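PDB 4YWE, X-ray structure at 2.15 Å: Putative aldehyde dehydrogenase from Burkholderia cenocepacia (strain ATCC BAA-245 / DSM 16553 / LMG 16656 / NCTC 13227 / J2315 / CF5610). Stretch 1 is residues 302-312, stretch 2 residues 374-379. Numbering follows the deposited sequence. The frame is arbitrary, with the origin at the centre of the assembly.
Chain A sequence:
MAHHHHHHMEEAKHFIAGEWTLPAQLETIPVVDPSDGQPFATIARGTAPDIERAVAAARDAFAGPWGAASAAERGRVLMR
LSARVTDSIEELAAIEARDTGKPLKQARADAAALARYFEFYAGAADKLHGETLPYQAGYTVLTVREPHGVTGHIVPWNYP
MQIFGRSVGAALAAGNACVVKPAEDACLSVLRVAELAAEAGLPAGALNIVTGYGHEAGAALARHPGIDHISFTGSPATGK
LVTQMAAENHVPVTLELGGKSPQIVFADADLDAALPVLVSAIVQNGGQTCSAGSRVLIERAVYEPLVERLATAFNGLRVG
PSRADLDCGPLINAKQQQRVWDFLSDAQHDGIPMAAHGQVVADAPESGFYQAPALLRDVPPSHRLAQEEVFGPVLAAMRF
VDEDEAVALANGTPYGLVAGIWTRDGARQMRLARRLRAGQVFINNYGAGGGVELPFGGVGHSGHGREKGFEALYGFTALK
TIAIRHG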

# COMPACT_ATOMS: atom_id res chain seq x y z
N VAL A 302 17.56 -33.92 21.29
CA VAL A 302 16.87 -34.80 20.35
C VAL A 302 17.71 -35.05 19.10
O VAL A 302 17.19 -35.51 18.08
CB VAL A 302 15.49 -34.23 19.96
CG1 VAL A 302 14.58 -34.19 21.18
CG2 VAL A 302 15.64 -32.85 19.34
N TYR A 303 19.01 -34.76 19.18
CA TYR A 303 19.90 -34.94 18.03
C TYR A 303 19.97 -36.41 17.60
O TYR A 303 19.64 -36.73 16.46
CB TYR A 303 21.30 -34.42 18.36
CG TYR A 303 22.32 -34.68 17.27
CD1 TYR A 303 22.19 -34.09 16.01
CD2 TYR A 303 23.42 -35.51 17.49
CE1 TYR A 303 23.12 -34.33 15.01
CE2 TYR A 303 24.35 -35.75 16.50
CZ TYR A 303 24.20 -35.15 15.26
OH TYR A 303 25.12 -35.39 14.27
N GLU A 304 20.40 -37.28 18.51
CA GLU A 304 20.51 -38.70 18.21
C GLU A 304 19.17 -39.38 17.87
O GLU A 304 19.12 -40.19 16.95
CB GLU A 304 21.19 -39.43 19.37
CG GLU A 304 22.62 -38.98 19.65
CD GLU A 304 23.60 -39.43 18.59
OE1 GLU A 304 23.25 -40.32 17.78
OE2 GLU A 304 24.73 -38.90 18.56
N PRO A 305 18.09 -39.07 18.62
CA PRO A 305 16.82 -39.68 18.21
C PRO A 305 16.34 -39.28 16.81
O PRO A 305 15.84 -40.12 16.08
CB PRO A 305 15.84 -39.18 19.28
CG PRO A 305 16.68 -38.94 20.47
CD PRO A 305 17.97 -38.40 19.93
N LEU A 306 16.49 -38.01 16.46
CA LEU A 306 16.01 -37.53 15.16
C LEU A 306 16.88 -38.05 14.02
O LEU A 306 16.38 -38.32 12.93
CB LEU A 306 15.97 -36.00 15.14
CG LEU A 306 15.41 -35.36 13.87
CD1 LEU A 306 14.03 -35.93 13.54
CD2 LEU A 306 15.33 -33.85 14.01
N VAL A 307 18.18 -38.18 14.27
CA VAL A 307 19.10 -38.73 13.27
C VAL A 307 18.73 -40.17 12.96
O VAL A 307 18.72 -40.58 11.80
CB VAL A 307 20.57 -38.62 13.74
CG1 VAL A 307 21.46 -39.52 12.91
CG2 VAL A 307 21.04 -37.18 13.66
N GLU A 308 18.41 -40.94 14.00
CA GLU A 308 18.02 -42.33 13.82
C GLU A 308 16.72 -42.45 13.02
O GLU A 308 16.57 -43.37 12.21
CB GLU A 308 17.86 -43.02 15.18
N ARG A 309 15.80 -41.52 13.24
CA ARG A 309 14.54 -41.51 12.50
C ARG A 309 14.78 -41.04 11.06
O ARG A 309 14.12 -41.51 10.13
CB ARG A 309 13.51 -40.63 13.19
CG ARG A 309 13.13 -41.12 14.58
CD ARG A 309 12.11 -40.20 15.25
NE ARG A 309 10.82 -40.21 14.56
CZ ARG A 309 9.69 -39.75 15.09
NH1 ARG A 309 9.69 -39.24 16.31
NH2 ARG A 309 8.56 -39.79 14.39
N LEU A 310 15.71 -40.11 10.89
CA LEU A 310 16.09 -39.66 9.56
C LEU A 310 16.83 -40.78 8.83
O LEU A 310 16.69 -40.94 7.61
CB LEU A 310 16.97 -38.40 9.63
CG LEU A 310 16.28 -37.08 9.96
CD1 LEU A 310 17.31 -35.99 10.23
CD2 LEU A 310 15.35 -36.66 8.84
N ALA A 311 17.62 -41.55 9.58
CA ALA A 311 18.36 -42.67 9.01
C ALA A 311 17.43 -43.76 8.50
O ALA A 311 17.58 -44.24 7.38
CB ALA A 311 19.33 -43.23 10.04
N THR A 312 16.46 -44.13 9.32
CA THR A 312 15.47 -45.14 8.94
C THR A 312 14.69 -44.69 7.71
O THR A 312 14.42 -45.48 6.81
CB THR A 312 14.49 -45.43 10.10
OG1 THR A 312 15.22 -45.89 11.24
CG2 THR A 312 13.49 -46.50 9.69
N ALA A 374 21.50 -39.24 0.49
CA ALA A 374 22.47 -39.58 1.51
C ALA A 374 22.30 -38.73 2.76
O ALA A 374 22.13 -37.51 2.68
CB ALA A 374 23.88 -39.44 0.97
N LEU A 375 22.34 -39.38 3.92
CA LEU A 375 22.27 -38.69 5.20
C LEU A 375 23.60 -38.79 5.94
O LEU A 375 24.01 -39.88 6.34
CB LEU A 375 21.15 -39.26 6.06
CG LEU A 375 21.11 -38.75 7.50
CD1 LEU A 375 20.74 -37.27 7.55
CD2 LEU A 375 20.15 -39.57 8.34
N LEU A 376 24.27 -37.66 6.11
CA LEU A 376 25.53 -37.63 6.83
C LEU A 376 25.38 -36.89 8.16
O LEU A 376 24.61 -35.93 8.26
CB LEU A 376 26.63 -36.98 5.99
CG LEU A 376 27.14 -37.80 4.80
CD1 LEU A 376 26.25 -37.64 3.57
CD2 LEU A 376 28.58 -37.44 4.47
N ARG A 377 26.11 -37.35 9.17
CA ARG A 377 25.96 -36.82 10.52
C ARG A 377 27.27 -36.26 11.06
O ARG A 377 28.34 -36.53 10.51
CB ARG A 377 25.45 -37.91 11.46
CG ARG A 377 26.32 -39.16 11.48
CD ARG A 377 25.96 -40.06 12.65
NE ARG A 377 26.12 -39.36 13.92
CZ ARG A 377 25.47 -39.67 15.03
NH1 ARG A 377 24.60 -40.68 15.03
NH2 ARG A 377 25.67 -38.99 16.15
N ASP A 378 27.16 -35.48 12.13
CA ASP A 378 28.32 -34.90 12.81
C ASP A 378 29.16 -34.06 11.86
O ASP A 378 30.38 -33.98 11.98
CB ASP A 378 29.18 -36.00 13.45
CG ASP A 378 28.38 -36.91 14.36
OD1 ASP A 378 27.56 -36.39 15.14
OD2 ASP A 378 28.56 -38.14 14.28
N VAL A 379 28.49 -33.43 10.89
CA VAL A 379 29.15 -32.62 9.89
C VAL A 379 29.71 -31.35 10.52
O VAL A 379 28.95 -30.56 11.09
CB VAL A 379 28.20 -32.28 8.73
CG1 VAL A 379 28.92 -31.44 7.69
CG2 VAL A 379 27.64 -33.55 8.11

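Arg377 is the polar hub of this contact, its guanidinium group held between two carboxylates. On the helix side, Glu304 receives it in a two-pronged salt bridge: Arg377 NH2 donates to Glu304 OE2 at 2.6 Å and Arg377 NH1 donates to Glu304 OE1 at 3.1 Å, so the carboxylate meets the guanidinium edge near its plane, where the N-H bonds point. The CA-to-CB bond of Glu304 runs sideways to the loop, but the m, m side chain brings its acidic end within reach. From its own stretch, Asp378 supplies the second carboxylate: Arg377 NE donates to Asp378 OD2 at 2.8 Å, and a weak hydrogen bond joins Arg377 NH2 to Asp378 OD1 at 3.4 Å. Asp378 OD1 also accepts a hydrogen bond from Tyr303 OH, 2.8 Å away, which ties the first turn of the helix to the loop just after the strand. Tyr303 therefore shares a network with Glu304, its neighbor in sequence, through Asp378 and Arg377. The phenol ring also flanks the arginine, with Tyr303 CE2 3.5 Å from Arg377 NH2.

Val307, one helical turn after Tyr303, sets CG1 4.0 Å from Arg377 NH1, still beside the charged group; the apolar packing begins with Leu375. This residue extends toward the helix and packs its CD2 methyl 3.6 Å from Leu310 CB and 4.1 Å from Ala311 CB. Leu375 CD2 also lies 3.4 Å from Ala311 N, whose hydrogen is already committed to Val307 O at 2.7 Å within the helix, so the methyl rests against satisfied backbone.

Helix 303-312 and strand 374-376 run nearly antiparallel, at 162°, with axes approaching to 9.3 Å. Leu375 and Arg377 both point toward the helix, while the intervening Leu376 does not reach it, the alternation of the strand carrying on into the first loop residue. The contact buries 342 Å² in all.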